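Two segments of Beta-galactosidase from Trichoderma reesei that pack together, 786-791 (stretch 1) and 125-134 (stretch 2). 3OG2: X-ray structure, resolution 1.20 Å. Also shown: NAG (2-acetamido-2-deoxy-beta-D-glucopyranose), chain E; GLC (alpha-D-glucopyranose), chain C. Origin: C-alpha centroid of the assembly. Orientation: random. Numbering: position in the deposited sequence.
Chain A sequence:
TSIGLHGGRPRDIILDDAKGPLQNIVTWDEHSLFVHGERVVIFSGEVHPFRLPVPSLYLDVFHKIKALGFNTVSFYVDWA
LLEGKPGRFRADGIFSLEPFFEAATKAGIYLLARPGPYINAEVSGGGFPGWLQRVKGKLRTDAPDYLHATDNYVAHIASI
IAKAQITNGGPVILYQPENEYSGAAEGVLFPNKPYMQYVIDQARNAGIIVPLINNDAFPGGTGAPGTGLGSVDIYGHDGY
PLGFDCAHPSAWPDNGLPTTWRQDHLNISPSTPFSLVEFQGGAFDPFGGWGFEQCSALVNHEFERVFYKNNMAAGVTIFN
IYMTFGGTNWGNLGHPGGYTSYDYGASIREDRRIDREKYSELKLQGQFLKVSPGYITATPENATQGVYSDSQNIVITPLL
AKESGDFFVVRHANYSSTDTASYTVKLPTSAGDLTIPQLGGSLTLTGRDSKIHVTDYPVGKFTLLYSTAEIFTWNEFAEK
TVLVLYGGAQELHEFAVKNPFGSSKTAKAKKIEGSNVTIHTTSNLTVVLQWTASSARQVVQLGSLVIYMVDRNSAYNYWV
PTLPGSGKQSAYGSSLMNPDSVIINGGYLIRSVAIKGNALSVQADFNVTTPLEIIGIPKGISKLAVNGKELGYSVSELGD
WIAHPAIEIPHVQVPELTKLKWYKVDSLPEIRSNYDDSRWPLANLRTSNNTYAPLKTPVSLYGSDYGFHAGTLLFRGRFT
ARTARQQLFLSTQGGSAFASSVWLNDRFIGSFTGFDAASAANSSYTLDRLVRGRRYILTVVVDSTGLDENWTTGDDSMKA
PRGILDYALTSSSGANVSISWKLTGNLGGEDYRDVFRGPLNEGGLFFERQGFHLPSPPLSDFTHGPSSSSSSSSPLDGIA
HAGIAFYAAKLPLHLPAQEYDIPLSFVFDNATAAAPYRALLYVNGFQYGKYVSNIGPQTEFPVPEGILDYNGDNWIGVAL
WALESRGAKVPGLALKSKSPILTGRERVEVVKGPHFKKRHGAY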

# COMPACT_ATOMS: atom_id res chain seq x y z
N GLY A 786 -17.74 4.13 -6.12
CA GLY A 786 -16.82 3.41 -7.04
C GLY A 786 -17.53 2.23 -7.66
O GLY A 786 -18.69 1.93 -7.31
N LEU A 787 -16.90 1.54 -8.58
CA LEU A 787 -17.47 0.33 -9.16
C LEU A 787 -16.94 -0.87 -8.40
O LEU A 787 -15.79 -0.85 -7.87
CB LEU A 787 -17.05 0.24 -10.64
CG LEU A 787 -17.47 1.49 -11.44
CD1 LEU A 787 -17.09 1.32 -12.91
CD2 LEU A 787 -18.97 1.74 -11.29
N ASP A 788 -17.76 -1.90 -8.28
CA ASP A 788 -17.36 -3.05 -7.49
C ASP A 788 -16.23 -3.83 -8.19
O ASP A 788 -16.05 -3.75 -9.41
CB ASP A 788 -18.55 -4.00 -7.30
CG ASP A 788 -19.63 -3.41 -6.40
OD1 ASP A 788 -19.40 -2.44 -5.62
OD2 ASP A 788 -20.78 -3.92 -6.41
N GLU A 789 -15.51 -4.60 -7.38
CA GLU A 789 -14.57 -5.59 -7.85
C GLU A 789 -15.26 -6.77 -8.52
O GLU A 789 -16.50 -6.89 -8.57
CB GLU A 789 -13.69 -6.08 -6.65
CG GLU A 789 -12.70 -4.99 -6.23
CD GLU A 789 -11.98 -5.38 -4.95
OE1 GLU A 789 -12.65 -6.03 -4.05
OE2 GLU A 789 -10.80 -5.05 -4.81
N ASN A 790 -14.41 -7.65 -9.10
CA ASN A 790 -14.88 -8.80 -9.87
C ASN A 790 -14.01 -10.00 -9.54
O ASN A 790 -13.41 -10.66 -10.39
CB ASN A 790 -14.80 -8.47 -11.38
CG ASN A 790 -15.78 -9.30 -12.18
OD1 ASN A 790 -16.85 -8.80 -12.52
ND2 ASN A 790 -15.46 -10.56 -12.51
N TRP A 791 -13.97 -10.30 -8.22
CA TRP A 791 -13.02 -11.28 -7.72
C TRP A 791 -13.37 -12.69 -8.11
O TRP A 791 -12.48 -13.56 -8.17
CB TRP A 791 -12.87 -11.18 -6.18
CG TRP A 791 -11.72 -12.03 -5.74
CD1 TRP A 791 -10.41 -11.68 -5.71
CD2 TRP A 791 -11.80 -13.38 -5.26
NE1 TRP A 791 -9.65 -12.72 -5.26
CE2 TRP A 791 -10.47 -13.78 -4.97
CE3 TRP A 791 -12.91 -14.23 -5.08
CZ2 TRP A 791 -10.19 -15.04 -4.48
CZ3 TRP A 791 -12.62 -15.50 -4.59
CH2 TRP A 791 -11.29 -15.86 -4.31
C1 NAG E . -23.16 -2.95 -27.34
C2 NAG E . -22.35 -1.69 -27.69
C3 NAG E . -22.07 -1.53 -29.18
C4 NAG E . -21.52 -2.82 -29.82
C5 NAG E . -22.40 -3.99 -29.34
C6 NAG E . -21.90 -5.30 -29.96
C7 NAG E . -22.18 0.41 -26.41
C8 NAG E . -22.83 1.77 -26.33
N2 NAG E . -22.87 -0.47 -27.15
O3 NAG E . -21.17 -0.46 -29.45
O4 NAG E . -21.60 -2.68 -31.25
O5 NAG E . -22.40 -4.04 -27.89
O6 NAG E . -22.86 -6.34 -29.95
O7 NAG E . -20.97 0.33 -26.12
C1 GLC C . -14.81 -9.04 1.64
C2 GLC C . -13.78 -10.14 1.53
C3 GLC C . -12.74 -10.03 0.44
C4 GLC C . -13.29 -9.37 -0.82
C5 GLC C . -13.96 -8.05 -0.39
C6 GLC C . -14.12 -7.15 -1.55
O2 GLC C . -13.11 -10.30 2.76
O3 GLC C . -12.28 -11.34 0.15
O4 GLC C . -12.26 -9.08 -1.75
O5 GLC C . -15.08 -8.35 0.42
O6 GLC C . -15.13 -6.22 -1.67
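Stretch 2 (125-134) GGGFPGWLQR

The most unusual feature of this contact is how much of it rests on glycine: Gly 125, Gly 126 and Gly 130 supply three of the five residues of stretch 2 that touch stretch 1, so bare backbone is pressed against an extended segment more than 650 residues away in the same chain. The closest approach is a single, straight hydrogen bond from Gly 125 N to Leu 787 O, 2.9 Å long with an N-H...O angle of 180°. One residue further on, the carbonyl of Asp 788 turns to the same glycine, and Gly 125 CA lies 3.2 Å from Asp 788 O in a CA-H...O contact with an angle of 144° at the hydrogen. Asp 788 O is buried here with no hydrogen-bond partner in the model.

Stretch 1 has no helix or regular strand, but residues 787 to 789 are extended. The backbones draw together over a short span, with CA of Leu 787 4.6 Å from CA of Gly 125 and CA of Glu 789 4.4 Å from CA of Gly 126, so the two chains advance in the same sense here. Stretch 2 then bends away. Gly 125 and Gly 126 both have positive phi (68° and 59°), and Phe 128 N closes the turn by bonding to Gly 125 O at 3.0 Å. A CB on Gly 125 would point away from stretch 1 and fall 2.3 Å from Phe 128 O, a clash within the turn itself. After Pro 129, residues 130 to 134 form a 3-10 segment.

Leu 787 is the main side chain of the interface. Its CA-to-CB bond points toward stretch 2, and its m,t rotamer brings CD1 to 3.4 Å from Gly 130 CA at the start of the 3-10 segment. A CB on Gly 130 would sit just 3.1 Å from Leu 787 CD1, so the close fit depends on the bare glycine. The other methyl, CD2, lies 4.1 Å from Gln 133 NE2, one turn further along.

Beyond the glycines, Asn 790 points its CB toward Phe 128, approaching the ring obliquely with CB 4.2 Å from CE2. The CA-to-CB bond of Glu 789 points sideways, and its CG lies 4.0 Å from Gly 126 N, while its carboxylate continues to the glucose, where OE1 is 3.1 Å from C6. Arg 134, clear of stretch 1, donates from NE to O7 of the N-acetylglucosamine at 3.0 Å.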

# COMPACT_ATOMS: atom_id res chain seq x y z
N GLY A 125 -13.71 -0.98 -9.84
CA GLY A 125 -13.85 -2.01 -10.88
C GLY A 125 -12.80 -3.10 -10.74
O GLY A 125 -12.64 -3.93 -11.67
N GLY A 126 -12.00 -3.14 -9.66
CA GLY A 126 -10.86 -4.01 -9.60
C GLY A 126 -9.86 -3.73 -10.75
O GLY A 126 -9.06 -4.62 -11.07
N GLY A 127 -9.86 -2.52 -11.26
CA GLY A 127 -8.98 -2.11 -12.35
C GLY A 127 -9.73 -2.01 -13.66
O GLY A 127 -9.26 -1.34 -14.60
N PHE A 128 -10.89 -2.66 -13.79
CA PHE A 128 -11.60 -2.62 -15.05
C PHE A 128 -12.23 -1.24 -15.28
O PHE A 128 -12.98 -0.79 -14.40
CB PHE A 128 -12.75 -3.66 -15.03
CG PHE A 128 -12.29 -5.11 -15.17
CD1 PHE A 128 -11.09 -5.45 -15.76
CD2 PHE A 128 -13.16 -6.10 -14.69
CE1 PHE A 128 -10.74 -6.81 -15.93
CE2 PHE A 128 -12.80 -7.44 -14.90
CZ PHE A 128 -11.62 -7.79 -15.54
N PRO A 129 -12.01 -0.61 -16.42
CA PRO A 129 -12.71 0.64 -16.72
C PRO A 129 -14.23 0.40 -16.76
O PRO A 129 -14.75 -0.67 -17.14
CB PRO A 129 -12.24 1.02 -18.12
CG PRO A 129 -10.92 0.29 -18.26
CD PRO A 129 -11.11 -1.01 -17.51
N GLY A 130 -15.00 1.43 -16.38
CA GLY A 130 -16.46 1.28 -16.29
C GLY A 130 -17.11 0.95 -17.64
O GLY A 130 -18.23 0.42 -17.65
N TRP A 131 -16.42 1.27 -18.77
CA TRP A 131 -17.01 0.86 -20.04
C TRP A 131 -17.05 -0.64 -20.26
O TRP A 131 -17.76 -1.07 -21.18
CB TRP A 131 -16.32 1.61 -21.16
CG TRP A 131 -14.83 1.68 -21.21
CD1 TRP A 131 -14.06 2.68 -20.76
CD2 TRP A 131 -13.96 0.71 -21.80
NE1 TRP A 131 -12.74 2.44 -20.99
CE2 TRP A 131 -12.64 1.24 -21.63
CE3 TRP A 131 -14.12 -0.52 -22.46
CZ2 TRP A 131 -11.48 0.58 -22.08
CZ3 TRP A 131 -12.95 -1.15 -22.89
CH2 TRP A 131 -11.66 -0.60 -22.70
N LEU A 132 -16.40 -1.44 -19.40
CA LEU A 132 -16.63 -2.89 -19.50
C LEU A 132 -18.03 -3.26 -19.06
O LEU A 132 -18.47 -4.38 -19.31
CB LEU A 132 -15.58 -3.65 -18.68
CG LEU A 132 -14.21 -3.79 -19.35
CD1 LEU A 132 -13.37 -4.77 -18.51
CD2 LEU A 132 -14.10 -4.16 -20.80
N GLN A 133 -18.80 -2.36 -18.38
CA GLN A 133 -20.19 -2.67 -18.15
C GLN A 133 -20.97 -2.80 -19.47
O GLN A 133 -22.02 -3.44 -19.44
CB GLN A 133 -20.87 -1.60 -17.27
CG GLN A 133 -20.19 -1.43 -15.92
CD GLN A 133 -21.11 -0.93 -14.84
OE1 GLN A 133 -22.17 -0.32 -15.14
NE2 GLN A 133 -20.77 -1.11 -13.55
N ARG A 134 -20.44 -2.27 -20.56
CA ARG A 134 -21.11 -2.36 -21.83
C ARG A 134 -20.61 -3.55 -22.66
O ARG A 134 -20.97 -3.71 -23.83
CB ARG A 134 -20.87 -1.08 -22.64
CG ARG A 134 -21.41 0.13 -21.86
CD ARG A 134 -21.55 1.33 -22.78
NE ARG A 134 -20.36 1.72 -23.55
CZ ARG A 134 -19.45 2.61 -23.14
NH1 ARG A 134 -19.58 3.21 -21.94
NH2 ARG A 134 -18.40 2.95 -23.90